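Local coordinates for protein DNA polymerase III subunit delta (Bacillus subtilis, PDB 3ZH9) that probably opens the ring-shaped beta subunit dimer within a tau, delta and delta' assembly that loads it onto primed DNA during bacterial replication, at residues A[7-12]-A[33-38]; A[81-86]-A[115-120]; A[163-168]-A[199-204]; A[177-182]-A[286-291]. One frame throughout, in Å; residues are numbered along the deposited sequence.

Interaction 1: A[7-12]-A[33-38]; sequences KSLKKG and SRIRQT
With CG anti to its own carbonyl carbon (chi1 -68°) and CD1 anti to CA (chi2 178°), L9 reaches across to I35, whose CG1 is likewise turned to lie beside its backbone N. The pair illustrates helix-on-helix packing: helix 2-10 lies on helix 25-39, which in turn touches the parallel sheet of the AAA+-like N-terminal domain, I35 resting on L77. L9 CD1 meets I35 CG1 at 3.5 Å, tighter than usual for two carbons, and also touches R34 CB at 3.9 Å. One turn on, T38 sends OG1 back to its own helix, donating to R34 O at 2.7 Å from a position 23° out of the carbonyl plane. The same hydroxyl lies beside L9 CB, 4.0 Å away. An alanine in place of T38 would probably leave R34 O without this side-chain donor and open a gap beside L9. At the margin, K10 and R34 bring like charges close together, although R34 NE is salt-bridged to E30 and its guanidinium meets W6 in a cation-pi contact. G12, at positive phi, completes a Schellman motif, G12 N bonding L9 O at 3.1 Å.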
loop_
_atom_site.group_PDB
_atom_site.type_symbol
_atom_site.label_atom_id
_atom_site.label_comp_id
_atom_site.label_asym_id
_atom_site.label_seq_id
_atom_site.Cartn_x
_atom_site.Cartn_y
_atom_site.Cartn_z
ATOM N N LYS A 7 -15.737 11.907 -0.666
ATOM C CA LYS A 7 -16.704 12.934 -0.304
ATOM C C LYS A 7 -17.866 13.007 -1.305
ATOM O O LYS A 7 -19.021 13.150 -0.908
ATOM C CB LYS A 7 -15.996 14.284 -0.211
ATOM C CG LYS A 7 -16.812 15.413 0.380
ATOM C CD LYS A 7 -15.960 16.677 0.433
ATOM C CE LYS A 7 -16.679 17.830 1.116
ATOM N NZ LYS A 7 -16.889 17.580 2.571
ATOM N N SER A 8 -17.555 12.905 -2.594
ATOM C CA SER A 8 -18.586 12.893 -3.643
ATOM C C SER A 8 -19.592 11.755 -3.443
ATOM O O SER A 8 -20.803 11.963 -3.501
ATOM C CB SER A 8 -17.955 12.735 -5.031
ATOM O OG SER A 8 -17.338 13.930 -5.425
ATOM N N LEU A 9 -19.075 10.552 -3.212
ATOM C CA LEU A 9 -19.922 9.381 -3.042
ATOM C C LEU A 9 -20.892 9.596 -1.891
ATOM O O LEU A 9 -22.058 9.216 -1.981
ATOM C CB LEU A 9 -19.081 8.129 -2.791
ATOM C CG LEU A 9 -18.242 7.660 -3.975
ATOM C CD1 LEU A 9 -17.420 6.446 -3.593
ATOM C CD2 LEU A 9 -19.170 7.337 -5.156
ATOM N N LYS A 10 -20.399 10.219 -0.821
ATOM C CA LYS A 10 -21.218 10.495 0.346
ATOM C C LYS A 10 -22.277 11.564 0.094
ATOM O O LYS A 10 -23.269 11.624 0.810
ATOM C CB LYS A 10 -20.341 10.888 1.542
ATOM C CG LYS A 10 -19.626 9.714 2.213
ATOM C CD LYS A 10 -18.808 10.167 3.429
ATOM C CE LYS A 10 -18.399 8.978 4.299
ATOM N NZ LYS A 10 -17.566 9.370 5.478
ATOM N N LYS A 11 -22.073 12.415 -0.907
ATOM C CA LYS A 11 -23.079 13.427 -1.250
ATOM C C LYS A 11 -24.113 12.881 -2.227
ATOM O O LYS A 11 -25.040 13.582 -2.632
ATOM C CB LYS A 11 -22.432 14.695 -1.818
ATOM C CG LYS A 11 -21.680 15.508 -0.764
ATOM C CD LYS A 11 -21.090 16.785 -1.323
ATOM C CE LYS A 11 -22.167 17.772 -1.760
ATOM N NZ LYS A 11 -22.964 18.303 -0.616
ATOM N N GLY A 12 -23.967 11.621 -2.595
ATOM C CA GLY A 12 -24.885 11.040 -3.549
ATOM C C GLY A 12 -24.456 11.331 -4.970
ATOM O O GLY A 12 -25.218 11.130 -5.902
ATOM N N SER A 33 -14.579 -0.306 -2.908
ATOM C CA SER A 33 -15.478 -0.772 -1.864
ATOM C C SER A 33 -16.528 0.288 -1.511
ATOM O O SER A 33 -17.710 -0.024 -1.332
ATOM C CB SER A 33 -14.674 -1.185 -0.624
ATOM O OG SER A 33 -15.530 -1.703 0.373
ATOM N N ARG A 34 -16.102 1.546 -1.411
ATOM C CA ARG A 34 -17.048 2.620 -1.116
ATOM C C ARG A 34 -18.028 2.808 -2.270
ATOM O O ARG A 34 -19.186 3.175 -2.060
ATOM C CB ARG A 34 -16.322 3.932 -0.797
ATOM C CG ARG A 34 -15.755 3.985 0.632
ATOM C CD ARG A 34 -14.676 5.067 0.771
ATOM N NE ARG A 34 -14.026 5.013 2.078
ATOM C CZ ARG A 34 -14.217 5.889 3.061
ATOM N NH1 ARG A 34 -15.044 6.919 2.898
ATOM N NH2 ARG A 34 -13.566 5.744 4.210
ATOM N N ILE A 35 -17.579 2.558 -3.491
ATOM C CA ILE A 35 -18.485 2.759 -4.615
ATOM C C ILE A 35 -19.527 1.654 -4.601
ATOM O O ILE A 35 -20.692 1.896 -4.868
ATOM C CB ILE A 35 -17.768 2.787 -5.966
ATOM C CG1 ILE A 35 -16.972 4.087 -6.121
ATOM C CG2 ILE A 35 -18.789 2.653 -7.104
ATOM C CD1 ILE A 35 -15.963 4.056 -7.281
ATOM N N ARG A 36 -19.084 0.444 -4.265
ATOM C CA ARG A 36 -19.959 -0.718 -4.146
ATOM C C ARG A 36 -21.019 -0.514 -3.065
ATOM O O ARG A 36 -22.209 -0.727 -3.303
ATOM C CB ARG A 36 -19.123 -1.958 -3.835
ATOM C CG ARG A 36 -19.908 -3.256 -3.740
ATOM C CD ARG A 36 -18.995 -4.379 -3.262
ATOM N NE ARG A 36 -17.684 -4.314 -3.908
ATOM C CZ ARG A 36 -16.677 -5.145 -3.654
ATOM N NH1 ARG A 36 -16.824 -6.117 -2.762
ATOM N NH2 ARG A 36 -15.523 -5.004 -4.293
ATOM N N GLN A 37 -20.582 -0.098 -1.881
ATOM C CA GLN A 37 -21.490 0.213 -0.777
ATOM C C GLN A 37 -22.496 1.276 -1.185
ATOM O O GLN A 37 -23.606 1.335 -0.658
ATOM C CB GLN A 37 -20.699 0.711 0.446
ATOM C CG GLN A 37 -19.953 -0.395 1.167
ATOM C CD GLN A 37 -18.944 0.116 2.197
ATOM O OE1 GLN A 37 -18.783 1.323 2.404
ATOM N NE2 GLN A 37 -18.256 -0.818 2.848
ATOM N N THR A 38 -22.098 2.137 -2.114
ATOM C CA THR A 38 -22.996 3.181 -2.591
ATOM C C THR A 38 -24.043 2.673 -3.610
ATOM O O THR A 38 -25.208 3.050 -3.532
ATOM C CB THR A 38 -22.219 4.382 -3.188
ATOM O OG1 THR A 38 -21.244 4.849 -2.247
ATOM C CG2 THR A 38 -23.161 5.515 -3.497
#

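Interaction 2: A[81-86]-A[115-120]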
loop_
_atom_site.group_PDB
_atom_site.type_symbol
_atom_site.label_atom_id
_atom_site.label_comp_id
_atom_site.label_asym_id
_atom_site.label_seq_id
_atom_site.Cartn_x
_atom_site.Cartn_y
_atom_site.Cartn_z
ATOM N N LYS A 81 -10.865 -4.635 -14.233
ATOM C CA LYS A 81 -9.483 -4.515 -13.765
ATOM C C LYS A 81 -8.442 -4.694 -14.870
ATOM O O LYS A 81 -8.663 -5.433 -15.837
ATOM C CB LYS A 81 -9.204 -5.533 -12.659
ATOM C CG LYS A 81 -10.117 -5.436 -11.446
ATOM C CD LYS A 81 -9.793 -6.558 -10.466
ATOM C CE LYS A 81 -10.743 -6.574 -9.285
ATOM N NZ LYS A 81 -10.654 -7.870 -8.550
ATOM N N ASN A 82 -7.305 -4.015 -14.701
ATOM C CA ASN A 82 -6.087 -4.239 -15.493
ATOM C C ASN A 82 -6.150 -3.923 -16.988
ATOM O O ASN A 82 -5.862 -4.790 -17.817
ATOM C CB ASN A 82 -5.572 -5.670 -15.314
ATOM C CG ASN A 82 -5.340 -6.029 -13.862
ATOM O OD1 ASN A 82 -5.597 -7.160 -13.450
ATOM N ND2 ASN A 82 -4.865 -5.072 -13.079
ATOM N N PRO A 83 -6.521 -2.684 -17.336
ATOM C CA PRO A 83 -6.426 -2.238 -18.730
ATOM C C PRO A 83 -4.979 -1.905 -19.095
ATOM O O PRO A 83 -4.640 -0.732 -19.252
ATOM C CB PRO A 83 -7.308 -0.980 -18.754
ATOM C CG PRO A 83 -7.271 -0.474 -17.361
ATOM C CD PRO A 83 -7.173 -1.684 -16.474
ATOM N N TYR A 84 -4.149 -2.939 -19.229
ATOM C CA TYR A 84 -2.718 -2.784 -19.498
ATOM C C TYR A 84 -2.453 -2.024 -20.791
ATOM O O TYR A 84 -1.405 -1.407 -20.952
ATOM C CB TYR A 84 -2.013 -4.149 -19.537
ATOM C CG TYR A 84 -2.747 -5.200 -20.338
ATOM C CD1 TYR A 84 -2.586 -5.296 -21.721
ATOM C CD2 TYR A 84 -3.620 -6.089 -19.715
ATOM C CE1 TYR A 84 -3.280 -6.261 -22.459
ATOM C CE2 TYR A 84 -4.315 -7.049 -20.440
ATOM C CZ TYR A 84 -4.138 -7.133 -21.805
ATOM O OH TYR A 84 -4.829 -8.091 -22.511
ATOM N N PHE A 85 -3.407 -2.075 -21.710
ATOM C CA PHE A 85 -3.282 -1.365 -22.974
ATOM C C PHE A 85 -3.361 0.155 -22.791
ATOM O O PHE A 85 -3.206 0.899 -23.754
ATOM C CB PHE A 85 -4.360 -1.844 -23.948
ATOM C CG PHE A 85 -5.722 -1.969 -23.322
ATOM C CD1 PHE A 85 -6.509 -0.847 -23.116
ATOM C CD2 PHE A 85 -6.204 -3.205 -22.919
ATOM C CE1 PHE A 85 -7.754 -0.957 -22.526
ATOM C CE2 PHE A 85 -7.443 -3.318 -22.330
ATOM C CZ PHE A 85 -8.224 -2.193 -22.139
ATOM N N LEU A 86 -3.613 0.607 -21.564
ATOM C CA LEU A 86 -3.557 2.034 -21.238
ATOM C C LEU A 86 -2.120 2.490 -20.958
ATOM O O LEU A 86 -1.831 3.688 -20.951
ATOM C CB LEU A 86 -4.460 2.367 -20.048
ATOM C CG LEU A 86 -5.962 2.281 -20.325
ATOM C CD1 LEU A 86 -6.781 2.636 -19.083
ATOM C CD2 LEU A 86 -6.323 3.180 -21.497
ATOM N N PHE A 115 -19.561 2.305 -14.198
ATOM C CA PHE A 115 -18.479 1.548 -14.834
ATOM C C PHE A 115 -17.132 2.026 -14.268
ATOM O O PHE A 115 -16.760 3.200 -14.431
ATOM C CB PHE A 115 -18.529 1.808 -16.342
ATOM C CG PHE A 115 -17.651 0.909 -17.162
ATOM C CD1 PHE A 115 -16.321 1.251 -17.411
ATOM C CD2 PHE A 115 -18.160 -0.269 -17.721
ATOM C CE1 PHE A 115 -15.505 0.422 -18.185
ATOM C CE2 PHE A 115 -17.356 -1.090 -18.492
ATOM C CZ PHE A 115 -16.027 -0.745 -18.728
ATOM N N VAL A 116 -16.407 1.131 -13.603
ATOM C CA VAL A 116 -15.121 1.493 -13.008
ATOM C C VAL A 116 -13.944 0.739 -13.637
ATOM O O VAL A 116 -13.884 -0.496 -13.625
ATOM C CB VAL A 116 -15.119 1.288 -11.481
ATOM C CG1 VAL A 116 -16.410 1.822 -10.870
ATOM C CG2 VAL A 116 -14.996 -0.166 -11.159
ATOM N N LEU A 117 -13.032 1.494 -14.232
ATOM C CA LEU A 117 -11.745 0.955 -14.646
ATOM C C LEU A 117 -10.787 1.039 -13.469
ATOM O O LEU A 117 -10.527 2.123 -12.946
ATOM C CB LEU A 117 -11.165 1.768 -15.791
ATOM C CG LEU A 117 -11.649 1.352 -17.166
ATOM C CD1 LEU A 117 -11.272 2.409 -18.185
ATOM C CD2 LEU A 117 -11.036 -0.009 -17.508
ATOM N N LEU A 118 -10.255 -0.108 -13.068
ATOM C CA LEU A 118 -9.244 -0.157 -12.027
ATOM C C LEU A 118 -7.906 -0.484 -12.695
ATOM O O LEU A 118 -7.699 -1.600 -13.176
ATOM C CB LEU A 118 -9.632 -1.198 -10.980
ATOM C CG LEU A 118 -8.784 -1.230 -9.715
ATOM C CD1 LEU A 118 -8.611 0.173 -9.169
ATOM C CD2 LEU A 118 -9.423 -2.144 -8.681
ATOM N N ALA A 119 -7.023 0.507 -12.763
ATOM C CA ALA A 119 -5.786 0.400 -13.529
ATOM C C ALA A 119 -4.590 0.677 -12.631
ATOM O O ALA A 119 -4.168 1.816 -12.506
ATOM C CB ALA A 119 -5.796 1.376 -14.691
ATOM N N PRO A 120 -4.042 -0.374 -12.012
ATOM C CA PRO A 120 -3.038 -0.235 -10.957
ATOM C C PRO A 120 -1.645 0.100 -11.497
ATOM O O PRO A 120 -0.693 -0.581 -11.149
ATOM C CB PRO A 120 -3.013 -1.634 -10.340
ATOM C CG PRO A 120 -3.286 -2.544 -11.516
ATOM C CD PRO A 120 -4.336 -1.790 -12.319
#
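P83 lays its ring on strand 113-119, meeting L117, L118 and A119. Its CB approaches L117 CD2 at 4.0 Å. At the tip of the ring, CG touches two apolar groups, A119 CB at 3.6 Å and L117 CD2 slightly farther off. CD, on the way back to the ring nitrogen, turns to a polar neighbour, L118 O, at 3.3 Å. That oxygen also accepts the hydrogen bond from N82 N, 2.9 Å long, almost in line with the carbonyl, and K81 CA makes a CA-H...O contact with it. These contacts belong to the end of a parallel pairing in which K81 is bridged to L118, inside the five-stranded sheet of the AAA+-like domain. P83 then centres an inverse gamma turn, and its CA lies 3.8 Å above the F85 ring plane, toward the rim. Chemically, one backbone bond, N82 N to L118 O, fastens the chain to the strand end, while the proline, having no N-H to donate, adds apolar packing where the chain leaves the sheet.

Interaction 3: A[163-168]-A[199-204]. With SO4 (sulfate ion), chain C.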
loop_
_atom_site.group_PDB
_atom_site.type_symbol
_atom_site.label_atom_id
_atom_site.label_comp_id
_atom_site.label_asym_id
_atom_site.label_seq_id
_atom_site.Cartn_x
_atom_site.Cartn_y
_atom_site.Cartn_z
ATOM N N GLN A 163 -14.758 13.758 10.595
ATOM C CA GLN A 163 -15.130 14.954 11.356
ATOM C C GLN A 163 -14.223 15.222 12.553
ATOM O O GLN A 163 -14.615 15.918 13.502
ATOM C CB GLN A 163 -16.603 14.926 11.801
ATOM C CG GLN A 163 -17.605 15.005 10.642
ATOM C CD GLN A 163 -17.853 13.648 10.007
ATOM O OE1 GLN A 163 -18.236 12.697 10.692
ATOM N NE2 GLN A 163 -17.617 13.544 8.700
ATOM N N LYS A 164 -13.007 14.692 12.500
ATOM C CA LYS A 164 -12.030 14.957 13.545
ATOM C C LYS A 164 -10.863 15.726 12.957
ATOM O O LYS A 164 -10.823 15.974 11.753
ATOM C CB LYS A 164 -11.527 13.644 14.158
ATOM C CG LYS A 164 -12.630 12.785 14.746
ATOM C CD LYS A 164 -13.382 13.562 15.829
ATOM C CE LYS A 164 -14.514 12.737 16.411
ATOM N NZ LYS A 164 -15.172 13.440 17.557
ATOM N N THR A 165 -9.905 16.089 13.805
ATOM C CA THR A 165 -8.681 16.720 13.335
ATOM C C THR A 165 -7.467 16.088 14.001
ATOM O O THR A 165 -7.578 15.448 15.050
ATOM C CB THR A 165 -8.674 18.215 13.635
ATOM O OG1 THR A 165 -8.782 18.406 15.049
ATOM C CG2 THR A 165 -9.846 18.903 12.940
ATOM N N ILE A 166 -6.310 16.240 13.368
ATOM C CA ILE A 166 -5.061 15.775 13.947
ATOM C C ILE A 166 -3.962 16.741 13.542
ATOM O O ILE A 166 -3.849 17.093 12.373
ATOM C CB ILE A 166 -4.742 14.297 13.545
ATOM C CG1 ILE A 166 -3.527 13.767 14.310
ATOM C CG2 ILE A 166 -4.592 14.134 12.021
ATOM C CD1 ILE A 166 -3.306 12.243 14.164
ATOM N N GLY A 167 -3.193 17.210 14.517
ATOM C CA GLY A 167 -2.120 18.157 14.256
ATOM C C GLY A 167 -0.987 17.456 13.534
ATOM O O GLY A 167 -0.944 16.225 13.509
ATOM N N THR A 168 -0.067 18.218 12.950
ATOM C CA THR A 168 0.986 17.598 12.151
ATOM C C THR A 168 1.958 16.777 12.997
ATOM O O THR A 168 2.429 15.742 12.556
ATOM C CB THR A 168 1.733 18.601 11.213
ATOM O OG1 THR A 168 2.933 19.067 11.836
ATOM C CG2 THR A 168 0.847 19.771 10.861
ATOM N N ARG A 199 -14.487 14.464 21.791
ATOM C CA ARG A 199 -13.409 15.381 21.479
ATOM C C ARG A 199 -13.167 15.485 19.978
ATOM O O ARG A 199 -13.430 14.555 19.238
ATOM C CB ARG A 199 -12.142 14.969 22.217
ATOM C CG ARG A 199 -12.268 14.985 23.729
ATOM C CD ARG A 199 -11.233 14.079 24.355
ATOM N NE ARG A 199 -9.954 14.280 23.704
ATOM C CZ ARG A 199 -9.027 13.352 23.540
ATOM N NH1 ARG A 199 -9.205 12.129 23.997
ATOM N NH2 ARG A 199 -7.919 13.670 22.913
ATOM N N GLU A 200 -12.709 16.643 19.528
ATOM C CA GLU A 200 -12.501 16.848 18.102
ATOM C C GLU A 200 -11.087 16.514 17.626
ATOM O O GLU A 200 -10.894 16.034 16.500
ATOM C CB GLU A 200 -12.837 18.285 17.707
ATOM C CG GLU A 200 -12.575 18.561 16.239
ATOM C CD GLU A 200 -13.051 19.926 15.814
ATOM O OE1 GLU A 200 -13.667 20.623 16.651
ATOM O OE2 GLU A 200 -12.816 20.296 14.643
ATOM N N GLU A 201 -10.102 16.767 18.479
ATOM C CA GLU A 201 -8.713 16.654 18.061
ATOM C C GLU A 201 -8.006 15.409 18.584
ATOM O O GLU A 201 -7.979 15.154 19.788
ATOM C CB GLU A 201 -7.914 17.892 18.469
ATOM C CG GLU A 201 -6.468 17.828 18.002
ATOM C CD GLU A 201 -5.613 18.970 18.527
ATOM O OE1 GLU A 201 -6.179 19.946 19.063
ATOM O OE2 GLU A 201 -4.370 18.891 18.400
ATOM N N ILE A 202 -7.436 14.633 17.668
ATOM C CA ILE A 202 -6.515 13.569 18.046
ATOM C C ILE A 202 -5.185 14.223 18.459
ATOM O O ILE A 202 -4.502 14.831 17.628
ATOM C CB ILE A 202 -6.283 12.592 16.869
ATOM C CG1 ILE A 202 -7.611 11.968 16.407
ATOM C CG2 ILE A 202 -5.244 11.520 17.227
ATOM C CD1 ILE A 202 -7.477 11.241 15.065
ATOM N N THR A 203 -4.842 14.116 19.741
ATOM C CA THR A 203 -3.584 14.650 20.257
ATOM C C THR A 203 -2.428 13.661 20.077
ATOM O O THR A 203 -2.649 12.483 19.787
ATOM C CB THR A 203 -3.681 15.011 21.753
ATOM O OG1 THR A 203 -3.790 13.817 22.540
ATOM C CG2 THR A 203 -4.881 15.928 22.033
ATOM N N LEU A 204 -1.202 14.152 20.236
ATOM C CA LEU A 204 -0.017 13.310 20.202
ATOM C C LEU A 204 -0.108 12.286 21.331
ATOM O O LEU A 204 0.243 11.129 21.158
ATOM C CB LEU A 204 1.251 14.147 20.371
ATOM C CG LEU A 204 2.563 13.347 20.414
ATOM C CD1 LEU A 204 2.804 12.670 19.072
ATOM C CD2 LEU A 204 3.750 14.223 20.788
HETATM S S SO4 C . -11.312 19.130 21.571
HETATM O O1 SO4 C . -12.742 18.857 21.429
HETATM O O2 SO4 C . -11.047 20.565 21.495
HETATM O O3 SO4 C . -10.593 18.452 20.499
HETATM O O4 SO4 C . -10.839 18.645 22.866
HETATM O O HOH W 1 -2.962 16.888 17.245
#
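K164 NZ and R199 O form one of the two shortest direct bonds between the segments, at 2.7 Å; the ammonium stands 32° out of the carbonyl plane and has a second acceptor in G197 O. The lysine chain bends at chi2 (-58°), bringing CD beside the R199 and E200 carbonyl oxygens. Next come the backbone bonds of a short parallel pairing: I202 N gives to T165 O, also at 2.7 Å, and T165 N gives to E200 O at 2.9 Å. A water extends the pairing, accepting from G167 N and donating to both E201 OE2 and I202 O. On the outer edge, E200 N and E201 N both hold a sulfate, probably from the crystallisation liquor, with E201 N 2.7 Å from its O3. T165 OG1 lies against E201 CB at 3.6 Å, whereas I166 and I202 go to the other face, CD1 of I166 meeting CG2 of I202 at 3.7 Å. Both isoleucines rest on I189 of helix 182-195. Helices 168-177 and 182-195 thus connect two parallel strands, with G167 at the N-cap position of the first and T203 OG1 capping helix 204-210, consistent with the small helical lid domain of AAA+ proteins.

Interaction 4: A[177-182]-A[286-291]. With SO4 (sulfate ion), chain B; SO4 (sulfate ion), chain E.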
loop_
_atom_site.group_PDB
_atom_site.type_symbol
_atom_site.label_atom_id
_atom_site.label_comp_id
_atom_site.label_asym_id
_atom_site.label_seq_id
_atom_site.Cartn_x
_atom_site.Cartn_y
_atom_site.Cartn_z
ATOM N N LEU A 177 5.030 5.343 13.573
ATOM C CA LEU A 177 4.719 4.152 14.352
ATOM C C LEU A 177 4.310 2.984 13.467
ATOM O O LEU A 177 4.603 1.833 13.768
ATOM C CB LEU A 177 3.599 4.442 15.363
ATOM C CG LEU A 177 3.962 5.277 16.595
ATOM C CD1 LEU A 177 2.695 5.662 17.355
ATOM C CD2 LEU A 177 4.942 4.545 17.503
ATOM N N VAL A 178 3.615 3.276 12.375
ATOM C CA VAL A 178 3.114 2.196 11.546
ATOM C C VAL A 178 3.964 2.051 10.298
ATOM O O VAL A 178 3.578 1.360 9.348
ATOM C CB VAL A 178 1.619 2.372 11.198
ATOM C CG1 VAL A 178 0.796 2.426 12.500
ATOM C CG2 VAL A 178 1.398 3.612 10.344
ATOM N N ASN A 179 5.131 2.691 10.327
ATOM C CA ASN A 179 6.092 2.589 9.228
ATOM C C ASN A 179 5.501 3.021 7.896
ATOM O O ASN A 179 5.826 2.441 6.861
ATOM C CB ASN A 179 6.613 1.153 9.087
ATOM C CG ASN A 179 8.076 1.098 8.635
ATOM O OD1 ASN A 179 8.871 1.973 8.970
ATOM N ND2 ASN A 179 8.427 0.071 7.868
ATOM N N GLY A 180 4.611 4.011 7.918
ATOM C CA GLY A 180 4.115 4.586 6.680
ATOM C C GLY A 180 3.037 3.831 5.904
ATOM O O GLY A 180 2.522 4.357 4.925
ATOM N N HIS A 181 2.683 2.615 6.309
ATOM C CA HIS A 181 1.630 1.869 5.594
ATOM C C HIS A 181 0.277 2.590 5.638
ATOM O O HIS A 181 -0.239 2.879 6.729
ATOM C CB HIS A 181 1.471 0.475 6.192
ATOM C CG HIS A 181 2.667 -0.397 6.007
ATOM N ND1 HIS A 181 2.903 -1.098 4.843
ATOM C CD2 HIS A 181 3.706 -0.673 6.833
ATOM C CE1 HIS A 181 4.034 -1.774 4.962
ATOM N NE2 HIS A 181 4.539 -1.536 6.160
ATOM N N LEU A 182 -0.299 2.874 4.469
ATOM C CA LEU A 182 -1.553 3.632 4.418
ATOM C C LEU A 182 -2.694 2.846 5.037
ATOM O O LEU A 182 -3.536 3.412 5.721
ATOM C CB LEU A 182 -1.916 4.074 2.990
ATOM C CG LEU A 182 -0.975 5.103 2.336
ATOM C CD1 LEU A 182 -1.587 5.743 1.068
ATOM C CD2 LEU A 182 -0.548 6.182 3.329
ATOM N N PRO A 286 7.878 3.119 -1.803
ATOM C CA PRO A 286 8.944 4.131 -1.768
ATOM C C PRO A 286 9.256 4.617 -0.347
ATOM O O PRO A 286 10.401 4.954 -0.055
ATOM C CB PRO A 286 8.358 5.282 -2.597
ATOM C CG PRO A 286 7.351 4.640 -3.488
ATOM C CD PRO A 286 6.768 3.516 -2.685
ATOM N N PHE A 287 8.244 4.661 0.518
ATOM C CA PHE A 287 8.442 5.073 1.906
ATOM C C PHE A 287 9.463 4.166 2.586
ATOM O O PHE A 287 10.374 4.633 3.293
ATOM C CB PHE A 287 7.115 5.025 2.672
ATOM C CG PHE A 287 7.219 5.508 4.090
ATOM C CD1 PHE A 287 7.781 4.712 5.069
ATOM C CD2 PHE A 287 6.739 6.764 4.446
ATOM C CE1 PHE A 287 7.880 5.157 6.378
ATOM C CE2 PHE A 287 6.831 7.212 5.744
ATOM C CZ PHE A 287 7.403 6.409 6.714
ATOM N N ARG A 288 9.298 2.862 2.374
ATOM C CA ARG A 288 10.179 1.864 2.970
ATOM C C ARG A 288 11.536 1.785 2.221
ATOM O O ARG A 288 12.592 1.513 2.820
ATOM C CB ARG A 288 9.460 0.504 3.031
ATOM C CG ARG A 288 10.292 -0.614 3.633
ATOM C CD ARG A 288 9.460 -1.664 4.380
ATOM N NE ARG A 288 10.333 -2.703 4.922
ATOM C CZ ARG A 288 10.460 -3.921 4.405
ATOM N NH1 ARG A 288 9.739 -4.264 3.339
ATOM N NH2 ARG A 288 11.302 -4.800 4.959
ATOM N N VAL A 289 11.514 2.056 0.920
ATOM C CA VAL A 289 12.762 2.101 0.161
ATOM C C VAL A 289 13.648 3.263 0.648
ATOM O O VAL A 289 14.861 3.113 0.797
ATOM C CB VAL A 289 12.515 2.217 -1.349
ATOM C CG1 VAL A 289 13.799 2.591 -2.078
ATOM C CG2 VAL A 289 11.908 0.910 -1.900
ATOM N N LYS A 290 13.035 4.413 0.916
ATOM C CA LYS A 290 13.779 5.565 1.430
ATOM C C LYS A 290 14.532 5.226 2.717
ATOM O O LYS A 290 15.709 5.574 2.870
ATOM C CB LYS A 290 12.858 6.769 1.651
ATOM C CG LYS A 290 13.597 8.020 2.080
ATOM C CD LYS A 290 14.787 8.276 1.160
ATOM C CE LYS A 290 15.764 9.268 1.775
ATOM N N LEU A 291 13.860 4.534 3.634
ATOM C CA LEU A 291 14.486 4.166 4.895
ATOM C C LEU A 291 15.627 3.166 4.673
ATOM O O LEU A 291 16.661 3.250 5.327
ATOM C CB LEU A 291 13.462 3.591 5.888
ATOM C CG LEU A 291 12.229 4.424 6.280
ATOM C CD1 LEU A 291 11.370 3.627 7.269
ATOM C CD2 LEU A 291 12.603 5.784 6.858
HETATM S S SO4 B . -0.246 -0.904 2.531
HETATM O O1 SO4 B . -0.994 0.352 2.449
HETATM O O2 SO4 B . 1.186 -0.599 2.576
HETATM O O3 SO4 B . -0.560 -1.718 1.354
HETATM O O4 SO4 B . -0.596 -1.655 3.736
HETATM S S SO4 E . 6.239 -2.631 1.344
HETATM O O1 SO4 E . 6.410 -3.011 -0.054
HETATM O O2 SO4 E . 6.762 -3.690 2.206
HETATM O O3 SO4 E . 4.820 -2.430 1.620
HETATM O O4 SO4 E . 6.959 -1.387 1.601
HETATM O O HOH W 2 11.101 -1.103 7.197
#
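G180 sets its CA over the centre of the F287 ring, 3.7 Å from the centroid and only 9° off the ring normal, a textbook CH-pi contact. F287 CG stands anti to the backbone N (chi1 -177°), which starts the side chain toward the turn. G180 has no CB, and the ring lies where one would point; its positive phi also suits glycine. N179 O meets the same ring obliquely, 3.4 Å from CE1. The N179 side chain runs past L291 in the opposite direction, with OD1 3.4 Å from L291 CD1, and crosses R288 with amide and guanidinium planes 61° apart. There a water accepts from both N179 ND2 and R288 NE, and E216 takes hydrogen bonds from N179 ND2 and H181 NE2. H181 ND1 donates to a sulfate O2 at 2.9 Å, while a second sulfate is held weakly by R288 NH1. An alanine in place of F287 would probably leave G180 CA without its aromatic platform and open a gap beneath the turn. The geometry is that of a Schellman-ended helix running into a type I' turn, V178 to H181, here docked on the first turns of helix 286-296 in the C-terminal, post-AAA region.

Taken together, the four contacts trace the chain from the AAA+-like domain to the C-terminal region. Interactions 1 and 2 share one body: their centres are 20 Å apart, yet I35 CD1 and V116 CG1 meet at 4.3 Å, joining the helix pair to the sheet. Interactions 3 and 4 alternate along the sequence and lie at the two ends of helices 168-177 and 182-195, centres 22 Å apart and nearest atoms about 7 Å. Interaction 3 also passes within about 5 Å of interaction 1 without touching it. Interactions 2 and 3 are the most widely separated, their centres about 36 Å apart. Sulfates, probably from the crystallisation liquor, are bound at interactions 3 and 4.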